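Local coordinates for chitin-binding type-4 domain-containing protein (Photorhabdus laumondii subsp. laumondii, PDB 6T5Z) that is a copper-dependent lytic polysaccharide monooxygenase of family AA10 that probably cleaves chitin oxidatively, at residues Q145-I150 / V166-I171; S94-I99 / L151-I156. All coordinates share one frame; numbering follows the deposited sequence.

Contact 1: Q145-I150 / V166-I171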
ATOM      1  N   GLN A 145     -16.951   0.732   4.974  1.00 19.53           N
ATOM      2  CA  GLN A 145     -17.541  -0.131   3.970  1.00 22.92           C
ATOM      3  C   GLN A 145     -17.281   0.511   2.619  1.00 24.75           C
ATOM      4  O   GLN A 145     -16.948   1.695   2.529  1.00 25.98           O
ATOM      5  CB  GLN A 145     -19.037  -0.339   4.211  1.00 28.88           C
ATOM      6  CG  GLN A 145     -19.822   0.953   4.321  1.00 34.90           C
ATOM      7  CD  GLN A 145     -21.205   0.743   4.901  1.00 41.34           C
ATOM      8  OE1 GLN A 145     -21.351   0.339   6.060  1.00 43.24           O
ATOM      9  NE2 GLN A 145     -22.231   1.008   4.098  1.00 43.30           N
ATOM     10  N   GLY A 146     -17.416  -0.290   1.581  1.00 16.82           N
ATOM     11  CA  GLY A 146     -17.319   0.213   0.225  1.00 19.26           C
ATOM     12  C   GLY A 146     -15.892   0.183  -0.277  1.00 16.13           C
ATOM     13  O   GLY A 146     -15.014  -0.487   0.282  1.00 15.04           O
ATOM     14  N   TYR A 147     -15.660   0.933  -1.352  1.00 16.40           N
ATOM     15  CA  TYR A 147     -14.350   0.974  -1.988  1.00 13.89           C
ATOM     16  C   TYR A 147     -13.426   1.895  -1.200  1.00 13.14           C
ATOM     17  O   TYR A 147     -13.724   3.079  -1.027  1.00 15.85           O
ATOM     18  CB  TYR A 147     -14.472   1.439  -3.440  1.00 13.36           C
ATOM     19  CG  TYR A 147     -13.148   1.637  -4.183  1.00 12.61           C
ATOM     20  CD1 TYR A 147     -12.018   0.874  -3.894  1.00 11.23           C
ATOM     21  CD2 TYR A 147     -13.043   2.606  -5.181  1.00 13.70           C
ATOM     22  CE1 TYR A 147     -10.814   1.080  -4.587  1.00 14.19           C
ATOM     23  CE2 TYR A 147     -11.864   2.814  -5.868  1.00 13.61           C
ATOM     24  CZ  TYR A 147     -10.755   2.047  -5.569  1.00 14.46           C
ATOM     25  OH  TYR A 147      -9.598   2.272  -6.280  1.00 13.25           O
ATOM     26  N   HIS A 148     -12.300   1.346  -0.746  1.00 12.52           N
ATOM     27  CA  HIS A 148     -11.281   2.090  -0.018  1.00 12.92           C
ATOM     28  C   HIS A 148      -9.906   1.619  -0.451  1.00 15.20           C
ATOM     29  O   HIS A 148      -9.733   0.470  -0.868  1.00 15.20           O
ATOM     30  CB  HIS A 148     -11.437   1.907   1.494  1.00 14.97           C
ATOM     31  CG  HIS A 148     -12.599   2.650   2.048  1.00 16.09           C
ATOM     32  ND1 HIS A 148     -12.570   4.013   2.236  1.00 16.72           N
ATOM     33  CD2 HIS A 148     -13.840   2.240   2.406  1.00 17.24           C
ATOM     34  CE1 HIS A 148     -13.737   4.410   2.711  1.00 19.17           C
ATOM     35  NE2 HIS A 148     -14.525   3.354   2.823  1.00 18.85           N
ATOM     36  N   VAL A 149      -8.925   2.512  -0.327  1.00 13.45           N
ATOM     37  CA  VAL A 149      -7.536   2.208  -0.644  1.00 12.04           C
ATOM     38  C   VAL A 149      -6.755   2.199   0.656  1.00 11.51           C
ATOM     39  O   VAL A 149      -6.879   3.124   1.467  1.00 12.56           O
ATOM     40  CB  VAL A 149      -6.940   3.215  -1.639  1.00 12.28           C
ATOM     41  CG1 VAL A 149      -5.442   2.972  -1.808  1.00 12.93           C
ATOM     42  CG2 VAL A 149      -7.669   3.121  -2.975  1.00  9.89           C
ATOM     43  N   ILE A 150      -5.965   1.152   0.855  1.00 12.35           N
ATOM     44  CA  ILE A 150      -5.101   1.018   2.016  1.00 12.28           C
ATOM     45  C   ILE A 150      -3.676   1.254   1.541  1.00 12.38           C
ATOM     46  O   ILE A 150      -3.270   0.715   0.505  1.00 12.77           O
ATOM     47  CB  ILE A 150      -5.265  -0.371   2.667  1.00 10.79           C
ATOM     48  CG1 ILE A 150      -6.660  -0.480   3.292  1.00 11.02           C
ATOM     49  CG2 ILE A 150      -4.129  -0.640   3.678  1.00 10.35           C
ATOM     50  CD1 ILE A 150      -7.084  -1.856   3.774  1.00 11.42           C
ATOM     51  N   VAL A 166      -0.046   0.643  -2.178  1.00 12.89           N
ATOM     52  CA  VAL A 166      -1.493   0.843  -2.118  1.00 11.37           C
ATOM     53  C   VAL A 166      -2.205  -0.458  -2.478  1.00 10.71           C
ATOM     54  O   VAL A 166      -1.728  -1.260  -3.298  1.00 10.48           O
ATOM     55  CB  VAL A 166      -1.940   2.011  -3.029  1.00 11.04           C
ATOM     56  CG1 VAL A 166      -1.297   3.328  -2.592  1.00 11.39           C
ATOM     57  CG2 VAL A 166      -1.612   1.733  -4.506  1.00 10.75           C
ATOM     58  N   ILE A 167      -3.351  -0.673  -1.826  1.00 10.86           N
ATOM     59  CA  ILE A 167      -4.192  -1.862  -1.973  1.00 13.01           C
ATOM     60  C   ILE A 167      -5.622  -1.394  -2.220  1.00 15.46           C
ATOM     61  O   ILE A 167      -6.157  -0.587  -1.451  1.00 12.91           O
ATOM     62  CB  ILE A 167      -4.142  -2.762  -0.716  1.00 12.52           C
ATOM     63  CG1 ILE A 167      -2.703  -3.069  -0.313  1.00 11.94           C
ATOM     64  CG2 ILE A 167      -4.904  -4.073  -0.948  1.00 11.65           C
ATOM     65  CD1 ILE A 167      -2.563  -3.708   1.083  1.00 16.51           C
ATOM     66  N   ASP A 168      -6.253  -1.914  -3.269  1.00 13.14           N
ATOM     67  CA  ASP A 168      -7.645  -1.598  -3.556  1.00  9.61           C
ATOM     68  C   ASP A 168      -8.549  -2.645  -2.929  1.00 13.76           C
ATOM     69  O   ASP A 168      -8.335  -3.848  -3.115  1.00 11.91           O
ATOM     70  CB  ASP A 168      -7.885  -1.542  -5.064  1.00 11.13           C
ATOM     71  CG  ASP A 168      -7.057  -0.475  -5.725  1.00 11.58           C
ATOM     72  OD1 ASP A 168      -6.003  -0.813  -6.305  1.00 12.04           O
ATOM     73  OD2 ASP A 168      -7.459   0.705  -5.640  1.00 11.46           O
ATOM     74  N   THR A 169      -9.548  -2.192  -2.176  1.00 10.75           N
ATOM     75  CA  THR A 169     -10.404  -3.106  -1.430  1.00 12.81           C
ATOM     76  C   THR A 169     -11.859  -2.707  -1.591  1.00 15.59           C
ATOM     77  O   THR A 169     -12.183  -1.527  -1.738  1.00 14.45           O
ATOM     78  CB  THR A 169     -10.063  -3.128   0.086  1.00 14.41           C
ATOM     79  OG1 THR A 169     -10.356  -1.851   0.666  1.00 16.00           O
ATOM     80  CG2 THR A 169      -8.592  -3.441   0.312  1.00 15.81           C
ATOM     81  N   THR A 170     -12.731  -3.715  -1.556  1.00 15.29           N
ATOM     82  CA  THR A 170     -14.171  -3.536  -1.387  1.00 14.95           C
ATOM     83  C   THR A 170     -14.517  -4.092  -0.009  1.00 15.23           C
ATOM     84  O   THR A 170     -14.437  -5.305   0.210  1.00 17.16           O
ATOM     85  CB  THR A 170     -14.969  -4.247  -2.479  1.00 16.03           C
ATOM     86  OG1 THR A 170     -14.732  -3.612  -3.736  1.00 18.16           O
ATOM     87  CG2 THR A 170     -16.459  -4.162  -2.180  1.00 15.70           C
ATOM     88  N   ILE A 171     -14.884  -3.210   0.923  1.00 15.21           N
ATOM     89  CA  ILE A 171     -15.089  -3.576   2.327  1.00 17.66           C
ATOM     90  C   ILE A 171     -16.575  -3.811   2.604  1.00 19.18           C
ATOM     91  O   ILE A 171     -17.407  -2.910   2.434  1.00 20.93           O
ATOM     92  CB  ILE A 171     -14.524  -2.499   3.269  1.00 16.97           C
ATOM     93  CG1 ILE A 171     -13.016  -2.369   3.049  1.00 15.45           C
ATOM     94  CG2 ILE A 171     -14.832  -2.861   4.711  1.00 16.71           C
ATOM     95  CD1 ILE A 171     -12.318  -1.282   3.898  1.00 14.04           C
TER
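Tyr-147 and Asp-168 stand side by side on one face of an antiparallel beta hairpin and point the same way. The phenol reaches the carboxylate at the ring edge, OH of Tyr-147 donating to OD2 of Asp-168 over 2.7 Å. It comes to the anti side of that oxygen, 32° out of the carboxylate plane. With CG anti to the backbone N (chi1 175°), the tyrosine ring lies along the partner strand, and its CD1 edge comes 3.2 Å from the carbonyl O of Thr-169. Val-149 follows on the same face; its CG2 packs 3.6 Å from OD2 of Asp-168, while its CG1 touches CB of Val-166.

The other face carries His-148, Ile-150, Ile-167, Thr-169 and Ile-171. OG1 of Thr-169 sits between its own backbone N and carbonyl carbon (chi1 66°), a position from which it donates to O of His-148 at 2.9 Å, from above the carbonyl plane. Thr-169 N reaches the same oxygen nearly along the C=O axis, so two donors of one residue grip a single buried carbonyl. CD1 of Ile-171 lies 4.1 Å from both CB and CD2 of His-148, the two side chains crossing at about a right angle. Ile-150 CD1 meets Thr-169 CG2 in the same perpendicular manner. At Gly-146 the backbone angles would press a CB against the carbonyl O of Gln-145, which suits glycine; its N and O both bond to Ile-171.

OD2 of Asp-168 also forms a salt bridge with Arg-10 of helix 10-14, and His-148 ND1 is bonded to Thr-100 OG1. Within the mixed sheet, strand 73-76 runs along the far side of strand 161-172, and Ile-99 of strand 92-99 packs against His-148, Ile-150 and Ile-171.

Contact 2: S94-I99 / L151-I156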
ATOM      1  N   SER A  94       9.557  -0.056  10.957  1.00 13.62           N
ATOM      2  CA  SER A  94       8.150  -0.331  11.222  1.00 13.25           C
ATOM      3  C   SER A  94       7.441  -0.798   9.962  1.00 12.77           C
ATOM      4  O   SER A  94       7.943  -0.640   8.848  1.00 13.05           O
ATOM      5  CB  SER A  94       7.434   0.905  11.754  1.00 13.38           C
ATOM      6  OG  SER A  94       7.399   1.904  10.745  1.00 13.78           O
ATOM      7  N   TRP A  95       6.256  -1.362  10.183  1.00 12.52           N
ATOM      8  CA  TRP A  95       5.233  -1.627   9.177  1.00 13.82           C
ATOM      9  C   TRP A  95       4.002  -0.846   9.606  1.00 14.89           C
ATOM     10  O   TRP A  95       3.592  -0.939  10.764  1.00 16.14           O
ATOM     11  CB  TRP A  95       4.898  -3.124   9.110  1.00 13.51           C
ATOM     12  CG  TRP A  95       6.110  -3.983   9.169  1.00 14.75           C
ATOM     13  CD1 TRP A  95       6.784  -4.396  10.295  1.00 14.45           C
ATOM     14  CD2 TRP A  95       6.829  -4.513   8.054  1.00 13.05           C
ATOM     15  NE1 TRP A  95       7.867  -5.163   9.935  1.00 13.89           N
ATOM     16  CE2 TRP A  95       7.914  -5.250   8.567  1.00 14.25           C
ATOM     17  CE3 TRP A  95       6.655  -4.438   6.665  1.00 12.10           C
ATOM     18  CZ2 TRP A  95       8.829  -5.901   7.747  1.00 15.70           C
ATOM     19  CZ3 TRP A  95       7.561  -5.095   5.850  1.00 16.53           C
ATOM     20  CH2 TRP A  95       8.637  -5.805   6.390  1.00 14.77           C
ATOM     21  N   GLU A  96       3.411  -0.071   8.700  1.00 11.97           N
ATOM     22  CA  GLU A  96       2.255   0.715   9.102  1.00 14.59           C
ATOM     23  C   GLU A  96       1.284   0.838   7.939  1.00 14.41           C
ATOM     24  O   GLU A  96       1.649   0.650   6.771  1.00 15.69           O
ATOM     25  CB  GLU A  96       2.665   2.101   9.609  1.00 15.59           C
ATOM     26  CG  GLU A  96       3.241   2.985   8.542  1.00 12.46           C
ATOM     27  CD  GLU A  96       3.543   4.402   9.043  1.00 17.02           C
ATOM     28  OE1 GLU A  96       3.338   4.691  10.240  1.00 21.93           O
ATOM     29  OE2 GLU A  96       3.994   5.216   8.218  1.00 19.65           O
ATOM     30  N   TYR A  97       0.030   1.150   8.276  1.00 14.94           N
ATOM     31  CA  TYR A  97      -1.071   1.095   7.316  1.00 13.52           C
ATOM     32  C   TYR A  97      -1.983   2.295   7.509  1.00 17.07           C
ATOM     33  O   TYR A  97      -2.381   2.599   8.639  1.00 15.62           O
ATOM     34  CB  TYR A  97      -1.848  -0.227   7.464  1.00 12.86           C
ATOM     35  CG  TYR A  97      -0.933  -1.394   7.204  1.00 11.55           C
ATOM     36  CD1 TYR A  97      -0.187  -1.965   8.231  1.00 11.64           C
ATOM     37  CD2 TYR A  97      -0.784  -1.902   5.914  1.00 11.46           C
ATOM     38  CE1 TYR A  97       0.697  -3.017   7.981  1.00 12.84           C
ATOM     39  CE2 TYR A  97       0.079  -2.940   5.659  1.00 11.45           C
ATOM     40  CZ  TYR A  97       0.823  -3.489   6.684  1.00 13.67           C
ATOM     41  OH  TYR A  97       1.673  -4.536   6.408  1.00 13.77           O
ATOM     42  N   PHE A  98      -2.279   2.980   6.404  1.00 12.05           N
ATOM     43  CA  PHE A  98      -3.224   4.080   6.328  1.00 12.34           C
ATOM     44  C   PHE A  98      -4.429   3.635   5.504  1.00 13.14           C
ATOM     45  O   PHE A  98      -4.326   2.744   4.662  1.00 13.87           O
ATOM     46  CB  PHE A  98      -2.580   5.305   5.667  1.00 12.89           C
ATOM     47  CG  PHE A  98      -1.407   5.871   6.422  1.00 13.10           C
ATOM     48  CD1 PHE A  98      -1.575   6.976   7.241  1.00 14.28           C
ATOM     49  CD2 PHE A  98      -0.125   5.324   6.285  1.00 12.68           C
ATOM     50  CE1 PHE A  98      -0.497   7.527   7.939  1.00 13.54           C
ATOM     51  CE2 PHE A  98       0.954   5.865   6.978  1.00 13.53           C
ATOM     52  CZ  PHE A  98       0.765   6.974   7.804  1.00 13.49           C
ATOM     53  N   ILE A  99      -5.574   4.276   5.713  1.00 15.04           N
ATOM     54  CA  ILE A  99      -6.724   3.993   4.862  1.00 15.10           C
ATOM     55  C   ILE A  99      -7.358   5.304   4.425  1.00 14.12           C
ATOM     56  O   ILE A  99      -7.238   6.332   5.098  1.00 14.19           O
ATOM     57  CB  ILE A  99      -7.741   3.057   5.556  1.00 13.53           C
ATOM     58  CG1 ILE A  99      -8.747   2.495   4.538  1.00 14.48           C
ATOM     59  CG2 ILE A  99      -8.441   3.758   6.727  1.00 15.47           C
ATOM     60  CD1 ILE A  99      -9.544   1.334   5.081  1.00 16.89           C
ATOM     61  N   LEU A 151      -2.929   2.089   2.268  1.00 10.79           N
ATOM     62  CA  LEU A 151      -1.522   2.342   1.975  1.00 11.87           C
ATOM     63  C   LEU A 151      -0.658   1.615   2.997  1.00 12.54           C
ATOM     64  O   LEU A 151      -0.644   1.969   4.182  1.00 13.26           O
ATOM     65  CB  LEU A 151      -1.203   3.837   1.974  1.00 13.17           C
ATOM     66  CG  LEU A 151       0.280   4.183   1.792  1.00 10.89           C
ATOM     67  CD1 LEU A 151       0.791   3.759   0.402  1.00 14.64           C
ATOM     68  CD2 LEU A 151       0.560   5.663   2.017  1.00 11.00           C
ATOM     69  N   GLY A 152       0.073   0.599   2.535  1.00 11.45           N
ATOM     70  CA  GLY A 152       1.046  -0.070   3.373  1.00 13.31           C
ATOM     71  C   GLY A 152       2.390   0.608   3.223  1.00 12.72           C
ATOM     72  O   GLY A 152       2.806   0.938   2.110  1.00 13.55           O
ATOM     73  N   VAL A 153       3.063   0.838   4.354  1.00 11.83           N
ATOM     74  CA  VAL A 153       4.372   1.488   4.362  1.00 10.88           C
ATOM     75  C   VAL A 153       5.346   0.640   5.164  1.00 12.80           C
ATOM     76  O   VAL A 153       5.110   0.351   6.346  1.00 13.31           O
ATOM     77  CB  VAL A 153       4.312   2.914   4.922  1.00  9.60           C
ATOM     78  CG1 VAL A 153       5.692   3.588   4.812  1.00 13.05           C
ATOM     79  CG2 VAL A 153       3.237   3.725   4.188  1.00 11.05           C
ATOM     80  N   TRP A 154       6.440   0.254   4.521  1.00 11.87           N
ATOM     81  CA  TRP A 154       7.533  -0.477   5.138  1.00 10.40           C
ATOM     82  C   TRP A 154       8.703   0.486   5.235  1.00 11.09           C
ATOM     83  O   TRP A 154       9.306   0.833   4.215  1.00 11.16           O
ATOM     84  CB  TRP A 154       7.881  -1.709   4.306  1.00 10.67           C
ATOM     85  CG  TRP A 154       9.119  -2.404   4.740  1.00 12.88           C
ATOM     86  CD1 TRP A 154       9.640  -2.444   6.006  1.00 13.38           C
ATOM     87  CD2 TRP A 154      10.012  -3.173   3.918  1.00 10.33           C
ATOM     88  NE1 TRP A 154      10.792  -3.183   6.018  1.00 12.63           N
ATOM     89  CE2 TRP A 154      11.039  -3.655   4.755  1.00 12.76           C
ATOM     90  CE3 TRP A 154      10.036  -3.513   2.561  1.00 12.80           C
ATOM     91  CZ2 TRP A 154      12.096  -4.438   4.275  1.00 12.11           C
ATOM     92  CZ3 TRP A 154      11.078  -4.298   2.088  1.00 14.16           C
ATOM     93  CH2 TRP A 154      12.089  -4.752   2.937  1.00 13.51           C
ATOM     94  N   THR A 155       9.013   0.931   6.453  1.00 11.36           N
ATOM     95  CA  THR A 155      10.008   1.970   6.682  1.00 11.82           C
ATOM     96  C   THR A 155      11.344   1.315   7.026  1.00 12.79           C
ATOM     97  O   THR A 155      11.424   0.500   7.957  1.00 15.38           O
ATOM     98  CB  THR A 155       9.524   2.919   7.789  1.00 14.20           C
ATOM     99  OG1 THR A 155       8.316   3.573   7.359  1.00 14.84           O
ATOM    100  CG2 THR A 155      10.581   3.981   8.139  1.00 14.97           C
ATOM    101  N   ILE A 156      12.388   1.661   6.262  1.00 11.08           N
ATOM    102  CA  ILE A 156      13.717   1.071   6.409  1.00 12.06           C
ATOM    103  C   ILE A 156      14.513   1.886   7.417  1.00 14.64           C
ATOM    104  O   ILE A 156      14.600   3.111   7.296  1.00 13.93           O
ATOM    105  CB  ILE A 156      14.450   1.026   5.057  1.00 12.54           C
ATOM    106  CG1 ILE A 156      13.593   0.368   3.968  1.00 13.03           C
ATOM    107  CG2 ILE A 156      15.789   0.297   5.208  1.00 13.92           C
ATOM    108  CD1 ILE A 156      13.140  -1.033   4.309  1.00 15.34           C
TER
HETATM  109  O   HOH W   1       6.301   2.290   8.211  1.00 14.66           O
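Backbone bonds join Glu-96 to Val-153 and Phe-98 to Leu-151 in both directions, pairing two antiparallel strands of the beta-sandwich core characteristic of AA10 enzymes. The bond from Val-153 N to Glu-96 O measures 2.8 Å. At the Ser-94 end, Thr-155 N donates to Ser-94 O, and a water bonded to Ser-94 OG donates to Val-153 O at 2.9 Å.

Beside this water, on the same face, CG of Glu-96 lies alongside CB of Val-153, and the edge of the Phe-98 ring meets Val-153 CG2 at 4.2 Å. On the other face, Gly-152 leaves room for the Tyr-97 ring, whose CD2 is 3.6 Å from the glycine CA. Tyr-97 OH is bonded to Asn-136 and Trp-84.

Trp-95 and Trp-154 form an offset stack, planes 10° apart, near the copper site: the Trp-154 side chain is about 5 Å from the metal and about 4 Å from the side chain of its ligand His-90. NE1 of Trp-154 is bonded to Thr-92 OG1. The six-membered ring of Trp-95 lies over the five-membered ring of Trp-154, and CD1 of Ile-156 sits 3.4 Å above the indole plane on the opposite face, toward the rim.

How the contacts relate
From the N terminus, the chain first passes through 94-99, whose strand pairs with strand 121-126 before 151-156 arrives and contact 2 closes a loop of 51 residues. Before that loop is complete the chain enters 145-150, and contact 1 closes with 166-171 after 15 intervening residues. The two contacts therefore cross. They share strand 148-156, which lies between strands 161-172 and 92-99 and is the middle member of three neighbours. The junction is packed: Ile-150 CG2 lies 3.5 Å from Phe-98 O, and Val-166 CG1 lies 3.7 Å from Leu-151 CD1. Together they join the C-terminal hairpin to strand 92-99.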